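PDB 3LPZ: uncharacterized protein from Chaetomium thermophilum, which probably acts in the Get pathway, where Get4 binds Get5 and takes part in the biogenesis of tail-anchored membrane proteins. Local coordinates for residues P243-S254 with L266-L277. Sequence-based numbering, arbitrary orientation. Where two conformers were deposited one is given.
Sequences PLLNFISMLLLS and LKSKYEANLNEL
F247 and Y270 form the aromatic centre of this contact, an offset edge-to-face pair in which F247 turns its ring edge to the face of Y270, the planes at 71°. F247 CB also makes a CH-pi contact, 3.9 Å from the Y270 ring centroid and almost on the ring normal, while K269 CG lies over the rim of the opposite face. With CG anti to the backbone N (chi1 173°), the F247 ring extends past Y270 and takes a second CH-pi contact on one face, L274 CD2 lying 4.2 Å from its centroid. W281 and L285 add to the packing round F247. Aliphatic contacts extend along 243-254, with L266 toward its C-terminal end and L277 and N273 near its start. L266 enters as a knob into a hole formed by F247, M250, L251 and S254, its CD1 3.7 Å from M250 CB and its CD2 directed at the backbone of L251. Get4 is an alpha-solenoid, and here, in its C-terminal part, helix 243-256 has helices 186-199 and 203-220 against it, while 266-277 passes from one short helix to another at Y270, which sits at the N-cap position of 271-275; that helix crosses 243-254 at -109°. L244 meets L277 tip to tip, tightly, with L244 CD1 3.4 Å from L277 CD1. The CD2 branch of L244 packs on N273 CB and L274 CD2. The polar link is indirect: one water bridges Y270 OH, at 2.9 Å, and N246 ND2, at 3.2 Å, whose donated hydrogen it accepts. N246 OD1 is held by F239 N, which helps fix the amide. A leucine in place of Y270 would probably leave that water without its phenolic partner and F247 CB without a ring face to lie on.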
loop_
_atom_site.group_PDB
_atom_site.type_symbol
_atom_site.label_atom_id
_atom_site.label_comp_id
_atom_site.label_asym_id
_atom_site.label_seq_id
_atom_site.Cartn_x
_atom_site.Cartn_y
_atom_site.Cartn_z
ATOM N N PRO A 243 21.047 15.652 7.732
ATOM C CA PRO A 243 21.866 15.048 6.654
ATOM C C PRO A 243 21.221 13.864 5.890
ATOM O O PRO A 243 21.437 13.728 4.685
ATOM C CB PRO A 243 23.132 14.566 7.379
ATOM C CG PRO A 243 22.967 14.876 8.831
ATOM C CD PRO A 243 21.808 15.832 8.983
ATOM N N LEU A 244 20.490 12.984 6.571
ATOM C CA LEU A 244 19.913 11.828 5.878
ATOM C C LEU A 244 18.747 12.214 4.985
ATOM O O LEU A 244 18.393 11.495 4.049
ATOM C CB LEU A 244 19.434 10.761 6.867
ATOM C CG LEU A 244 20.521 9.842 7.434
ATOM C CD1 LEU A 244 19.846 8.791 8.337
ATOM C CD2 LEU A 244 21.370 9.209 6.329
ATOM N N LEU A 245 18.100 13.324 5.293
ATOM C CA LEU A 245 17.071 13.817 4.382
ATOM C C LEU A 245 17.758 14.331 3.090
ATOM O O LEU A 245 17.236 14.190 1.963
ATOM C CB LEU A 245 16.265 14.915 5.061
ATOM C CG LEU A 245 14.755 14.714 5.060
ATOM C CD1 LEU A 245 14.012 15.858 5.795
ATOM C CD2 LEU A 245 14.250 14.562 3.629
ATOM N N ASN A 246 18.928 14.929 3.264
ATOM C CA ASN A 246 19.736 15.355 2.122
ATOM C C ASN A 246 20.203 14.183 1.291
ATOM O O ASN A 246 20.169 14.245 0.072
ATOM C CB ASN A 246 20.922 16.196 2.598
ATOM C CG ASN A 246 20.457 17.423 3.348
ATOM O OD1 ASN A 246 19.357 17.921 3.087
ATOM N ND2 ASN A 246 21.269 17.905 4.285
ATOM N N PHE A 247 20.586 13.094 1.955
ATOM C CA PHE A 247 20.879 11.850 1.271
ATOM C C PHE A 247 19.703 11.389 0.394
ATOM O O PHE A 247 19.880 11.042 -0.786
ATOM C CB PHE A 247 21.190 10.757 2.301
ATOM C CG PHE A 247 21.332 9.397 1.700
ATOM C CD1 PHE A 247 22.522 9.019 1.076
ATOM C CD2 PHE A 247 20.277 8.486 1.755
ATOM C CE1 PHE A 247 22.669 7.727 0.518
ATOM C CE2 PHE A 247 20.402 7.209 1.190
ATOM C CZ PHE A 247 21.604 6.828 0.571
ATOM N N ILE A 248 18.511 11.363 0.984
ATOM C CA ILE A 248 17.293 11.032 0.242
ATOM C C ILE A 248 17.047 11.975 -0.953
ATOM O O ILE A 248 16.779 11.495 -2.057
ATOM C CB ILE A 248 16.041 11.017 1.152
ATOM C CG1 ILE A 248 16.150 9.908 2.211
ATOM C CG2 ILE A 248 14.750 10.892 0.299
ATOM C CD1 ILE A 248 15.128 10.110 3.372
ATOM N N SER A 249 17.131 13.292 -0.733
ATOM C CA SER A 249 16.952 14.258 -1.838
ATOM C C SER A 249 17.921 14.002 -2.981
ATOM O O SER A 249 17.512 14.019 -4.119
ATOM C CB SER A 249 17.150 15.711 -1.390
ATOM O OG SER A 249 16.303 16.036 -0.318
ATOM N N MET A 250 19.199 13.807 -2.667
ATOM C CA MET A 250 20.207 13.554 -3.709
ATOM C C MET A 250 20.079 12.165 -4.353
ATOM O O MET A 250 20.380 11.981 -5.526
ATOM C CB MET A 250 21.633 13.736 -3.161
ATOM C CG MET A 250 21.892 15.053 -2.509
ATOM S SD MET A 250 21.776 16.405 -3.675
ATOM C CE MET A 250 23.194 16.097 -4.708
ATOM N N LEU A 251 19.656 11.180 -3.578
ATOM C CA LEU A 251 19.369 9.870 -4.127
ATOM C C LEU A 251 18.265 9.995 -5.184
ATOM O O LEU A 251 18.396 9.461 -6.296
ATOM C CB LEU A 251 18.957 8.883 -3.026
ATOM C CG LEU A 251 18.516 7.480 -3.467
ATOM C CD1 LEU A 251 19.644 6.784 -4.206
ATOM C CD2 LEU A 251 18.032 6.620 -2.265
ATOM N N LEU A 252 17.191 10.711 -4.858
ATOM C CA LEU A 252 16.154 10.979 -5.863
ATOM C C LEU A 252 16.664 11.694 -7.113
ATOM O O LEU A 252 16.250 11.352 -8.250
ATOM C CB LEU A 252 14.979 11.765 -5.257
ATOM C CG LEU A 252 14.018 10.969 -4.370
ATOM C CD1 LEU A 252 13.006 11.927 -3.722
ATOM C CD2 LEU A 252 13.282 9.853 -5.144
ATOM N N LEU A 253 17.526 12.692 -6.930
ATOM C CA LEU A 253 18.165 13.313 -8.102
ATOM C C LEU A 253 18.957 12.300 -8.899
ATOM O O LEU A 253 18.788 12.213 -10.095
ATOM C CB LEU A 253 19.101 14.450 -7.714
ATOM C CG LEU A 253 18.590 15.881 -7.737
ATOM C CD1 LEU A 253 19.808 16.832 -7.639
ATOM C CD2 LEU A 253 17.749 16.168 -9.002
ATOM N N SER A 254 19.796 11.516 -8.228
ATOM C CA SER A 254 20.702 10.573 -8.892
ATOM C C SER A 254 19.971 9.506 -9.690
ATOM O O SER A 254 20.458 9.046 -10.706
ATOM C CB SER A 254 21.625 9.894 -7.874
ATOM O OG SER A 254 22.432 10.846 -7.217
ATOM N N LEU A 266 27.473 9.054 -2.894
ATOM C CA LEU A 266 26.462 9.354 -1.874
ATOM C C LEU A 266 26.605 8.455 -0.649
ATOM O O LEU A 266 26.589 8.921 0.490
ATOM C CB LEU A 266 25.067 9.165 -2.477
ATOM C CG LEU A 266 24.005 10.257 -2.386
ATOM C CD1 LEU A 266 24.548 11.673 -2.401
ATOM C CD2 LEU A 266 23.001 10.033 -3.516
ATOM N N LYS A 267 26.720 7.155 -0.901
ATOM C CA LYS A 267 26.946 6.155 0.139
ATOM C C LYS A 267 28.221 6.427 0.927
ATOM O O LYS A 267 28.264 6.269 2.145
ATOM C CB LYS A 267 27.009 4.774 -0.497
ATOM C CG LYS A 267 25.632 4.218 -0.873
ATOM C CD LYS A 267 25.260 3.098 0.068
ATOM C CE LYS A 267 26.091 1.859 -0.271
ATOM N NZ LYS A 267 26.061 0.824 0.792
ATOM N N SER A 268 29.255 6.856 0.221
ATOM C CA SER A 268 30.502 7.232 0.859
ATOM C C SER A 268 30.334 8.505 1.693
ATOM O O SER A 268 30.699 8.536 2.867
ATOM C CB SER A 268 31.580 7.426 -0.211
ATOM O OG SER A 268 32.646 8.190 0.305
ATOM N N LYS A 269 29.772 9.554 1.090
ATOM C CA LYS A 269 29.594 10.826 1.791
ATOM C C LYS A 269 28.806 10.656 3.091
ATOM O O LYS A 269 29.089 11.327 4.085
ATOM C CB LYS A 269 28.903 11.851 0.889
ATOM C CG LYS A 269 28.579 13.160 1.572
ATOM C CD LYS A 269 28.084 14.208 0.589
ATOM C CE LYS A 269 27.947 15.527 1.339
ATOM N NZ LYS A 269 27.927 16.730 0.475
ATOM N N TYR A 270 27.818 9.759 3.070
ATOM C CA TYR A 270 26.865 9.622 4.175
ATOM C C TYR A 270 27.078 8.346 4.973
ATOM O O TYR A 270 26.197 7.962 5.758
ATOM C CB TYR A 270 25.413 9.696 3.643
ATOM C CG TYR A 270 25.042 11.094 3.193
ATOM C CD1 TYR A 270 24.677 12.068 4.138
ATOM C CD2 TYR A 270 25.094 11.461 1.846
ATOM C CE1 TYR A 270 24.367 13.362 3.760
ATOM C CE2 TYR A 270 24.774 12.771 1.447
ATOM C CZ TYR A 270 24.408 13.712 2.423
ATOM O OH TYR A 270 24.081 15.004 2.084
ATOM N N GLU A 271 28.247 7.706 4.783
ATOM C CA GLU A 271 28.563 6.443 5.468
ATOM C C GLU A 271 28.330 6.515 6.970
ATOM O O GLU A 271 27.639 5.654 7.505
ATOM C CB GLU A 271 29.985 5.937 5.156
ATOM C CG GLU A 271 30.269 4.564 5.741
ATOM C CD GLU A 271 31.687 4.053 5.483
ATOM O OE1 GLU A 271 32.528 4.815 4.948
ATOM O OE2 GLU A 271 31.962 2.879 5.836
ATOM N N ALA A 272 28.856 7.542 7.649
ATOM C CA ALA A 272 28.687 7.600 9.114
ATOM C C ALA A 272 27.211 7.688 9.512
ATOM O O ALA A 272 26.760 6.987 10.437
ATOM C CB ALA A 272 29.492 8.753 9.742
ATOM N N ASN A 273 26.466 8.543 8.810
ATOM C CA ASN A 273 25.046 8.768 9.111
ATOM C C ASN A 273 24.240 7.514 8.870
ATOM O O ASN A 273 23.354 7.170 9.663
ATOM C CB ASN A 273 24.466 9.901 8.255
ATOM C CG ASN A 273 25.344 11.143 8.249
ATOM O OD1 ASN A 273 25.110 12.085 9.003
ATOM N ND2 ASN A 273 26.368 11.136 7.415
ATOM N N LEU A 274 24.538 6.841 7.760
ATOM C CA LEU A 274 23.828 5.611 7.400
ATOM C C LEU A 274 24.124 4.492 8.395
ATOM O O LEU A 274 23.237 3.720 8.724
ATOM C CB LEU A 274 24.190 5.173 5.977
ATOM C CG LEU A 274 23.667 6.056 4.833
ATOM C CD1 LEU A 274 24.403 5.745 3.509
ATOM C CD2 LEU A 274 22.149 5.914 4.678
ATOM N N ASN A 275 25.369 4.435 8.881
ATOM C CA ASN A 275 25.809 3.395 9.822
ATOM C C ASN A 275 25.021 3.432 11.125
ATOM O O ASN A 275 24.797 2.393 11.740
ATOM C CB ASN A 275 27.332 3.499 10.107
ATOM C CG ASN A 275 28.190 2.811 9.044
ATOM O OD1 ASN A 275 27.679 2.150 8.129
ATOM N ND2 ASN A 275 29.510 2.954 9.167
ATOM N N GLU A 276 24.595 4.624 11.536
ATOM C CA GLU A 276 23.775 4.797 12.730
ATOM C C GLU A 276 22.375 4.173 12.629
ATOM O O GLU A 276 21.679 4.059 13.637
ATOM C CB GLU A 276 23.632 6.289 13.059
ATOM C CG GLU A 276 24.943 6.976 13.436
ATOM C CD GLU A 276 24.761 8.440 13.854
ATOM O OE1 GLU A 276 23.619 8.944 13.874
ATOM O OE2 GLU A 276 25.778 9.091 14.173
ATOM N N LEU A 277 21.956 3.788 11.420
ATOM C CA LEU A 277 20.611 3.268 11.197
ATOM C C LEU A 277 20.513 1.782 11.583
ATOM O O LEU A 277 19.424 1.189 11.581
ATOM C CB LEU A 277 20.233 3.442 9.717
ATOM C CG LEU A 277 19.428 4.656 9.228
ATOM C CD1 LEU A 277 19.609 5.862 10.098
ATOM C CD2 LEU A 277 19.717 4.953 7.764
HETATM O O HOH W 1 24.268 16.934 4.222
#